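Local structure of processed glycerol phosphate lipoteichoic acid synthase 2 (2W8D) at residues 143-156 / 410-422. The protein is a lipoteichoic acid synthase, modelled here as its C-terminal domain, with a sulfatase-family fold of the alkaline phosphatase clan and a bound magnesium ion. Sequence-based numbering, arbitrary orientation.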
ATOM      1  N   TYR A 143      -3.546  -9.063 -12.953  1.00 15.91           N
ATOM      2  CA  TYR A 143      -4.827  -9.002 -12.299  1.00 16.48           C
ATOM      3  C   TYR A 143      -5.626 -10.246 -12.592  1.00 17.23           C
ATOM      4  O   TYR A 143      -6.423 -10.666 -11.774  1.00 18.06           O
ATOM      5  CB  TYR A 143      -5.610  -7.789 -12.762  1.00 16.29           C
ATOM      6  CG  TYR A 143      -5.151  -6.475 -12.185  1.00 16.43           C
ATOM      7  CD1 TYR A 143      -4.219  -6.396 -11.148  1.00 14.46           C
ATOM      8  CD2 TYR A 143      -5.675  -5.297 -12.680  1.00 16.74           C
ATOM      9  CE1 TYR A 143      -3.803  -5.144 -10.659  1.00 17.08           C
ATOM     10  CE2 TYR A 143      -5.293  -4.081 -12.200  1.00 16.50           C
ATOM     11  CZ  TYR A 143      -4.377  -3.992 -11.200  1.00 18.04           C
ATOM     12  OH  TYR A 143      -4.077  -2.719 -10.777  1.00 18.77           O
ATOM     13  N   LYS A 144      -5.405 -10.851 -13.752  1.00 17.50           N
ATOM     14  CA  LYS A 144      -6.162 -12.038 -14.111  1.00 17.70           C
ATOM     15  C   LYS A 144      -5.715 -13.171 -13.212  1.00 17.91           C
ATOM     16  O   LYS A 144      -6.540 -13.972 -12.744  1.00 18.41           O
ATOM     17  CB  LYS A 144      -5.908 -12.418 -15.556  1.00 17.54           C
ATOM     18  CG  LYS A 144      -6.477 -11.463 -16.544  1.00 17.56           C
ATOM     19  CD  LYS A 144      -6.080 -11.952 -17.906  1.00 18.16           C
ATOM     20  CE  LYS A 144      -7.145 -11.715 -18.898  1.00 20.23           C
ATOM     21  NZ  LYS A 144      -6.840 -10.516 -19.671  1.00 24.23           N
ATOM     22  N   ALA A 145      -4.410 -13.226 -12.956  1.00 17.32           N
ATOM     23  CA  ALA A 145      -3.859 -14.230 -12.060  1.00 17.39           C
ATOM     24  C   ALA A 145      -4.397 -14.000 -10.638  1.00 16.72           C
ATOM     25  O   ALA A 145      -4.538 -14.948  -9.855  1.00 16.23           O
ATOM     26  CB  ALA A 145      -2.313 -14.169 -12.077  1.00 16.78           C
ATOM     27  N   GLU A 146      -4.695 -12.743 -10.319  1.00 16.33           N
ATOM     28  CA  GLU A 146      -5.128 -12.377  -8.956  1.00 17.41           C
ATOM     29  C   GLU A 146      -6.641 -12.537  -8.734  1.00 17.79           C
ATOM     30  O   GLU A 146      -7.140 -12.357  -7.620  1.00 18.64           O
ATOM     31  CB  GLU A 146      -4.655 -10.956  -8.578  1.00 17.46           C
ATOM     32  CG  GLU A 146      -3.129 -10.847  -8.409  1.00 17.19           C
ATOM     33  CD  GLU A 146      -2.625  -9.434  -8.022  1.00 22.72           C
ATOM     34  OE1 GLU A 146      -3.293  -8.403  -8.348  1.00 19.41           O
ATOM     35  OE2 GLU A 146      -1.538  -9.379  -7.376  1.00 22.87           O
ATOM     36  N   GLY A 147      -7.342 -12.893  -9.806  1.00 17.92           N
ATOM     37  CA  GLY A 147      -8.776 -12.996  -9.826  1.00 17.73           C
ATOM     38  C   GLY A 147      -9.569 -11.710  -9.854  1.00 17.54           C
ATOM     39  O   GLY A 147     -10.742 -11.714  -9.479  1.00 18.19           O
ATOM     40  N   ILE A 148      -8.978 -10.600 -10.270  1.00 17.64           N
ATOM     41  CA  ILE A 148      -9.742  -9.368 -10.264  1.00 17.42           C
ATOM     42  C   ILE A 148     -10.787  -9.496 -11.390  1.00 16.89           C
ATOM     43  O   ILE A 148     -10.406  -9.755 -12.541  1.00 15.97           O
ATOM     44  CB  ILE A 148      -8.896  -8.093 -10.459  1.00 17.46           C
ATOM     45  CG1 ILE A 148      -7.744  -7.935  -9.439  1.00 20.15           C
ATOM     46  CG2 ILE A 148      -9.788  -6.848 -10.421  1.00 15.94           C
ATOM     47  CD1 ILE A 148      -8.036  -8.265  -8.042  1.00 22.27           C
ATOM     48  N   ASP A 149     -12.082  -9.321 -11.062  1.00 16.42           N
ATOM     49  CA  ASP A 149     -13.167  -9.541 -12.061  1.00 16.65           C
ATOM     50  C   ASP A 149     -13.190  -8.450 -13.102  1.00 16.05           C
ATOM     51  O   ASP A 149     -13.518  -8.716 -14.244  1.00 16.19           O
ATOM     52  CB  ASP A 149     -14.595  -9.595 -11.442  1.00 16.59           C
ATOM     53  CG  ASP A 149     -14.761 -10.703 -10.439  1.00 16.75           C
ATOM     54  OD1 ASP A 149     -14.700 -11.855 -10.867  1.00 17.32           O
ATOM     55  OD2 ASP A 149     -14.907 -10.431  -9.221  1.00 15.60           O
ATOM     56  N   LYS A 150     -12.893  -7.214 -12.702  1.00 14.93           N
ATOM     57  CA  LYS A 150     -13.061  -6.092 -13.622  1.00 14.68           C
ATOM     58  C   LYS A 150     -11.913  -5.079 -13.584  1.00 15.65           C
ATOM     59  O   LYS A 150     -11.380  -4.749 -12.527  1.00 16.20           O
ATOM     60  CB  LYS A 150     -14.390  -5.380 -13.360  1.00 14.89           C
ATOM     61  CG  LYS A 150     -15.668  -6.189 -13.621  1.00 11.73           C
ATOM     62  CD  LYS A 150     -16.816  -5.485 -12.920  1.00 12.15           C
ATOM     63  CE  LYS A 150     -18.127  -6.257 -12.940  1.00  7.36           C
ATOM     64  NZ  LYS A 150     -18.643  -6.387 -14.329  1.00  6.91           N
ATOM     65  N   PHE A 151     -11.546  -4.569 -14.754  1.00 15.83           N
ATOM     66  CA  PHE A 151     -10.501  -3.576 -14.829  1.00 14.80           C
ATOM     67  C   PHE A 151     -11.009  -2.323 -15.536  1.00 14.25           C
ATOM     68  O   PHE A 151     -11.083  -2.290 -16.736  1.00 14.03           O
ATOM     69  CB  PHE A 151      -9.252  -4.179 -15.520  1.00 15.29           C
ATOM     70  CG  PHE A 151      -7.997  -3.338 -15.384  1.00 14.85           C
ATOM     71  CD1 PHE A 151      -8.045  -2.058 -14.820  1.00 13.45           C
ATOM     72  CD2 PHE A 151      -6.777  -3.821 -15.840  1.00 15.77           C
ATOM     73  CE1 PHE A 151      -6.892  -1.273 -14.687  1.00 16.26           C
ATOM     74  CE2 PHE A 151      -5.599  -3.033 -15.719  1.00 14.90           C
ATOM     75  CZ  PHE A 151      -5.665  -1.758 -15.144  1.00 14.58           C
ATOM     76  N   PHE A 152     -11.364  -1.286 -14.778  1.00 14.78           N
ATOM     77  CA  PHE A 152     -11.789  -0.015 -15.375  1.00 14.95           C
ATOM     78  C   PHE A 152     -10.587   0.846 -15.703  1.00 15.13           C
ATOM     79  O   PHE A 152     -10.213   1.710 -14.919  1.00 15.59           O
ATOM     80  CB  PHE A 152     -12.766   0.745 -14.463  1.00 15.25           C
ATOM     81  CG  PHE A 152     -14.092   0.051 -14.287  1.00 16.66           C
ATOM     82  CD1 PHE A 152     -15.035   0.060 -15.301  1.00 18.25           C
ATOM     83  CD2 PHE A 152     -14.380  -0.638 -13.116  1.00 19.06           C
ATOM     84  CE1 PHE A 152     -16.276  -0.609 -15.166  1.00 19.28           C
ATOM     85  CE2 PHE A 152     -15.603  -1.303 -12.959  1.00 20.75           C
ATOM     86  CZ  PHE A 152     -16.549  -1.302 -13.997  1.00 19.43           C
ATOM     87  N   ASP A 153      -9.971   0.617 -16.857  1.00 15.29           N
ATOM     88  CA  ASP A 153      -8.810   1.418 -17.230  1.00 16.17           C
ATOM     89  C   ASP A 153      -9.226   2.702 -17.982  1.00 15.72           C
ATOM     90  O   ASP A 153     -10.415   3.090 -17.976  1.00 15.88           O
ATOM     91  CB  ASP A 153      -7.784   0.594 -18.023  1.00 15.80           C
ATOM     92  CG  ASP A 153      -8.271   0.259 -19.421  1.00 20.52           C
ATOM     93  OD1 ASP A 153      -9.447   0.574 -19.762  1.00 22.01           O
ATOM     94  OD2 ASP A 153      -7.474  -0.325 -20.183  1.00 25.70           O
ATOM     95  N   SER A 154      -8.238   3.351 -18.608  1.00 15.45           N
ATOM     96  CA  SER A 154      -8.424   4.611 -19.326  1.00 15.27           C
ATOM     97  C   SER A 154      -9.474   4.569 -20.431  1.00 15.20           C
ATOM     98  O   SER A 154      -9.977   5.613 -20.829  1.00 15.95           O
ATOM     99  CB  SER A 154      -7.089   5.183 -19.851  1.00 15.03           C
ATOM    100  OG  SER A 154      -6.542   4.414 -20.909  1.00 15.51           O
ATOM    101  N   ALA A 155      -9.827   3.389 -20.920  1.00 14.97           N
ATOM    102  CA  ALA A 155     -10.889   3.303 -21.938  1.00 14.60           C
ATOM    103  C   ALA A 155     -12.242   3.795 -21.387  1.00 15.13           C
ATOM    104  O   ALA A 155     -13.116   4.169 -22.151  1.00 15.11           O
ATOM    105  CB  ALA A 155     -11.006   1.876 -22.518  1.00 13.15           C
ATOM    106  N   TYR A 156     -12.404   3.803 -20.068  1.00 16.08           N
ATOM    107  CA  TYR A 156     -13.681   4.159 -19.466  1.00 17.73           C
ATOM    108  C   TYR A 156     -13.762   5.608 -18.987  1.00 19.14           C
ATOM    109  O   TYR A 156     -14.783   6.012 -18.434  1.00 19.63           O
ATOM    110  CB  TYR A 156     -13.994   3.242 -18.295  1.00 17.50           C
ATOM    111  CG  TYR A 156     -14.329   1.830 -18.673  1.00 18.07           C
ATOM    112  CD1 TYR A 156     -15.662   1.417 -18.821  1.00 16.62           C
ATOM    113  CD2 TYR A 156     -13.314   0.883 -18.859  1.00 16.96           C
ATOM    114  CE1 TYR A 156     -15.973   0.094 -19.169  1.00 15.79           C
ATOM    115  CE2 TYR A 156     -13.613  -0.428 -19.205  1.00 15.79           C
ATOM    116  CZ  TYR A 156     -14.926  -0.817 -19.346  1.00 16.96           C
ATOM    117  OH  TYR A 156     -15.175  -2.134 -19.696  1.00 21.50           O
ATOM    118  N   LYS A 410     -11.016 -21.730  -3.742  1.00 21.90           N
ATOM    119  CA  LYS A 410     -11.132 -22.337  -5.049  1.00 22.37           C
ATOM    120  C   LYS A 410     -10.199 -21.659  -6.068  1.00 21.60           C
ATOM    121  O   LYS A 410     -10.215 -20.437  -6.253  1.00 21.33           O
ATOM    122  CB  LYS A 410     -12.594 -22.399  -5.498  1.00 22.71           C
ATOM    123  CG  LYS A 410     -13.315 -21.051  -5.447  1.00 24.95           C
ATOM    124  CD  LYS A 410     -13.585 -20.524  -6.858  1.00 28.40           C
ATOM    125  CE  LYS A 410     -14.798 -21.249  -7.513  1.00 26.94           C
ATOM    126  NZ  LYS A 410     -14.410 -22.508  -8.219  1.00 27.00           N
ATOM    127  N   LYS A 411      -9.374 -22.498  -6.680  1.00 21.05           N
ATOM    128  CA  LYS A 411      -8.331 -22.133  -7.621  1.00 21.28           C
ATOM    129  C   LYS A 411      -8.785 -21.107  -8.649  1.00 20.85           C
ATOM    130  O   LYS A 411      -9.863 -21.234  -9.228  1.00 20.81           O
ATOM    131  CB  LYS A 411      -7.825 -23.408  -8.313  1.00 21.57           C
ATOM    132  CG  LYS A 411      -6.835 -23.195  -9.441  1.00 23.78           C
ATOM    133  CD  LYS A 411      -6.518 -24.536 -10.101  1.00 28.79           C
ATOM    134  CE  LYS A 411      -6.150 -24.408 -11.588  1.00 32.38           C
ATOM    135  NZ  LYS A 411      -4.906 -23.584 -11.823  1.00 35.02           N
ATOM    136  N   VAL A 412      -7.954 -20.092  -8.875  1.00 20.30           N
ATOM    137  CA  VAL A 412      -8.245 -19.099  -9.903  1.00 19.64           C
ATOM    138  C   VAL A 412      -7.954 -19.602 -11.315  1.00 19.22           C
ATOM    139  O   VAL A 412      -6.933 -20.215 -11.543  1.00 19.07           O
ATOM    140  CB  VAL A 412      -7.544 -17.774  -9.605  1.00 19.46           C
ATOM    141  CG1 VAL A 412      -7.568 -16.836 -10.816  1.00 18.85           C
ATOM    142  CG2 VAL A 412      -8.243 -17.139  -8.489  1.00 18.79           C
ATOM    143  N   ASN A 413      -8.876 -19.360 -12.248  1.00 19.06           N
ATOM    144  CA  ASN A 413      -8.610 -19.604 -13.667  1.00 19.75           C
ATOM    145  C   ASN A 413      -8.450 -18.289 -14.456  1.00 19.47           C
ATOM    146  O   ASN A 413      -9.444 -17.685 -14.861  1.00 20.04           O
ATOM    147  CB  ASN A 413      -9.696 -20.486 -14.310  1.00 19.71           C
ATOM    148  CG  ASN A 413      -9.487 -20.660 -15.830  1.00 23.55           C
ATOM    149  OD1 ASN A 413      -8.360 -20.481 -16.352  1.00 24.00           O
ATOM    150  ND2 ASN A 413     -10.575 -21.017 -16.553  1.00 26.87           N
ATOM    151  N   PRO A 414      -7.197 -17.853 -14.706  1.00 18.61           N
ATOM    152  CA  PRO A 414      -6.962 -16.582 -15.387  1.00 17.60           C
ATOM    153  C   PRO A 414      -7.788 -16.359 -16.677  1.00 17.18           C
ATOM    154  O   PRO A 414      -8.167 -15.224 -16.980  1.00 17.15           O
ATOM    155  CB  PRO A 414      -5.466 -16.637 -15.685  1.00 16.79           C
ATOM    156  CG  PRO A 414      -4.938 -17.397 -14.528  1.00 17.56           C
ATOM    157  CD  PRO A 414      -5.928 -18.506 -14.342  1.00 18.13           C
ATOM    158  N   SER A 415      -8.070 -17.421 -17.418  1.00 16.79           N
ATOM    159  CA  SER A 415      -8.854 -17.328 -18.660  1.00 17.04           C
ATOM    160  C   SER A 415     -10.313 -16.875 -18.532  1.00 16.56           C
ATOM    161  O   SER A 415     -10.937 -16.598 -19.552  1.00 16.62           O
ATOM    162  CB  SER A 415      -8.832 -18.656 -19.377  1.00 16.65           C
ATOM    163  OG  SER A 415      -7.805 -18.601 -20.324  1.00 20.04           O
ATOM    164  N   ASP A 416     -10.833 -16.828 -17.303  1.00 16.23           N
ATOM    165  CA  ASP A 416     -12.183 -16.331 -16.995  1.00 17.11           C
ATOM    166  C   ASP A 416     -12.320 -14.836 -17.190  1.00 18.00           C
ATOM    167  O   ASP A 416     -13.412 -14.338 -17.403  1.00 18.00           O
ATOM    168  CB  ASP A 416     -12.555 -16.587 -15.520  1.00 16.43           C
ATOM    169  CG  ASP A 416     -12.860 -18.052 -15.206  1.00 17.00           C
ATOM    170  OD1 ASP A 416     -13.240 -18.858 -16.100  1.00 17.66           O
ATOM    171  OD2 ASP A 416     -12.742 -18.393 -14.017  1.00 16.90           O
ATOM    172  N   TYR A 417     -11.216 -14.104 -17.038  1.00 19.44           N
ATOM    173  CA  TYR A 417     -11.267 -12.646 -17.000  1.00 19.91           C
ATOM    174  C   TYR A 417     -11.018 -12.033 -18.368  1.00 21.06           C
ATOM    175  O   TYR A 417     -10.224 -12.526 -19.152  1.00 22.01           O
ATOM    176  CB  TYR A 417     -10.341 -12.130 -15.888  1.00 19.68           C
ATOM    177  CG  TYR A 417     -10.635 -12.864 -14.596  1.00 19.58           C
ATOM    178  CD1 TYR A 417     -11.841 -12.648 -13.907  1.00 18.39           C
ATOM    179  CD2 TYR A 417      -9.767 -13.856 -14.115  1.00 18.96           C
ATOM    180  CE1 TYR A 417     -12.159 -13.363 -12.754  1.00 18.70           C
ATOM    181  CE2 TYR A 417     -10.075 -14.571 -12.943  1.00 19.21           C
ATOM    182  CZ  TYR A 417     -11.273 -14.318 -12.271  1.00 19.82           C
ATOM    183  OH  TYR A 417     -11.599 -15.029 -11.136  1.00 20.58           O
ATOM    184  N   ASP A 418     -11.783 -11.011 -18.697  1.00 22.71           N
ATOM    185  CA  ASP A 418     -11.627 -10.341 -19.972  1.00 24.05           C
ATOM    186  C   ASP A 418     -11.793  -8.865 -19.711  1.00 24.33           C
ATOM    187  O   ASP A 418     -12.777  -8.454 -19.107  1.00 25.10           O
ATOM    188  CB  ASP A 418     -12.673 -10.813 -20.956  1.00 24.37           C
ATOM    189  CG  ASP A 418     -12.666 -10.001 -22.247  1.00 26.97           C
ATOM    190  OD1 ASP A 418     -11.547  -9.886 -22.850  1.00 26.87           O
ATOM    191  OD2 ASP A 418     -13.781  -9.515 -22.640  1.00 25.08           O
ATOM    192  N   TYR A 419     -10.816  -8.074 -20.140  1.00 24.45           N
ATOM    193  CA  TYR A 419     -10.819  -6.649 -19.841  1.00 24.48           C
ATOM    194  C   TYR A 419     -10.911  -5.727 -21.067  1.00 25.62           C
ATOM    195  O   TYR A 419     -10.490  -4.564 -21.022  1.00 26.32           O
ATOM    196  CB  TYR A 419      -9.586  -6.281 -19.017  1.00 23.44           C
ATOM    197  CG  TYR A 419      -9.356  -7.064 -17.743  1.00 19.86           C
ATOM    198  CD1 TYR A 419     -10.398  -7.349 -16.833  1.00 16.40           C
ATOM    199  CD2 TYR A 419      -8.072  -7.475 -17.423  1.00 18.08           C
ATOM    200  CE1 TYR A 419     -10.140  -8.044 -15.635  1.00 15.76           C
ATOM    201  CE2 TYR A 419      -7.794  -8.138 -16.247  1.00 17.94           C
ATOM    202  CZ  TYR A 419      -8.804  -8.426 -15.356  1.00 17.46           C
ATOM    203  OH  TYR A 419      -8.423  -9.097 -14.218  1.00 15.43           O
ATOM    204  N   THR A 420     -11.474  -6.241 -22.148  1.00 26.88           N
ATOM    205  CA  THR A 420     -11.813  -5.434 -23.298  1.00 28.45           C
ATOM    206  C   THR A 420     -13.105  -4.652 -22.975  1.00 29.07           C
ATOM    207  O   THR A 420     -14.072  -5.226 -22.444  1.00 28.57           O
ATOM    208  CB  THR A 420     -12.009  -6.347 -24.533  1.00 28.96           C
ATOM    209  OG1 THR A 420     -10.825  -7.135 -24.748  1.00 29.21           O
ATOM    210  CG2 THR A 420     -12.316  -5.529 -25.789  1.00 30.32           C
ATOM    211  N   LYS A 421     -13.099  -3.343 -23.247  1.00 30.37           N
ATOM    212  CA  LYS A 421     -14.313  -2.527 -23.151  1.00 31.92           C
ATOM    213  C   LYS A 421     -15.130  -2.787 -24.402  1.00 32.79           C
ATOM    214  O   LYS A 421     -14.573  -2.806 -25.498  1.00 33.39           O
ATOM    215  CB  LYS A 421     -13.994  -1.027 -23.001  1.00 31.88           C
ATOM    216  CG  LYS A 421     -15.198  -0.064 -23.284  1.00 31.55           C
ATOM    217  CD  LYS A 421     -15.203   1.142 -22.340  1.00 32.07           C
ATOM    218  CE  LYS A 421     -16.106   2.303 -22.761  1.00 30.08           C
ATOM    219  NZ  LYS A 421     -17.435   1.911 -23.307  1.00 30.68           N
ATOM    220  N   HIS A 422     -16.432  -3.010 -24.258  1.00 33.80           N
ATOM    221  CA  HIS A 422     -17.222  -3.306 -25.444  1.00 35.02           C
ATOM    222  C   HIS A 422     -17.863  -2.083 -26.087  1.00 34.89           C
ATOM    223  O   HIS A 422     -17.624  -1.826 -27.272  1.00 34.77           O
ATOM    224  CB  HIS A 422     -18.229  -4.436 -25.212  1.00 35.67           C
ATOM    225  CG  HIS A 422     -18.213  -5.468 -26.303  1.00 37.56           C
ATOM    226  ND1 HIS A 422     -17.167  -6.355 -26.471  1.00 38.53           N
ATOM    227  CD2 HIS A 422     -19.099  -5.736 -27.299  1.00 39.07           C
ATOM    228  CE1 HIS A 422     -17.414  -7.130 -27.516  1.00 39.90           C
ATOM    229  NE2 HIS A 422     -18.580  -6.778 -28.035  1.00 39.08           N
TER
HETATM  230  O   HOH W   1     -10.527  -1.368 -21.238  1.00 14.39           O
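The C-terminal tail of the chain lies along an outer margin of the alpha/beta core, where Tyr-419 and Tyr-417 pack on the turn joining helix 139-145 to strand 150-152. Tyr-419 sinks its ring between Lys-144 and Phe-151 and brings its hydroxyl to the carbonyl of Ile-148, which it donates to (OH to O, 2.7 Å); the donor stands 25° off the carbonyl plane. A tyrosine suits this place, its ring burying a broad apolar surface while its OH pairs with a loop carbonyl. Phe-151 CB sits over one ring face, 3.7 Å from the centroid of Tyr-419, and the Phe-151 ring turns its edge to Tyr-419 in a T-shaped pair, planes 84° apart. With CG anti to the backbone N (chi1 -167°), the phenylalanine ring leads away from the tail, between Tyr-143 CE2 and Asp-153 CB on its opposite faces. The aliphatic part of Lys-144 runs antiparallel to Tyr-419, CG 3.6 Å from its CE2, before the chain bends and places CE against the carbonyl of Tyr-417.

Gly-147 closes the helix as a Schellman motif, whose positive phi favours glycine; a side chain there would be tight against Val-412 CG2. Tyr-417 packs over this glycine, CE2 3.7 Å from Gly-147 CA. At that ring's edge stands Asp-149 OD1, and Lys-120 joins both residues, salt-bridged to OD1 and hydrogen-bonded to Tyr-417 OH, while Asp-149 OD2 accepts from Ser-126 N. Farther along, Lys-421 lays CD over the centre of the Tyr-156 ring at 3.4 Å, a CH-pi contact opposite Phe-152. Strand 150-152 pairs in parallel with strand 125-130, and the tail packs over the helix-to-strand connection leading into it, at the mixed, largely parallel central sheet of the alkaline phosphatase-like fold.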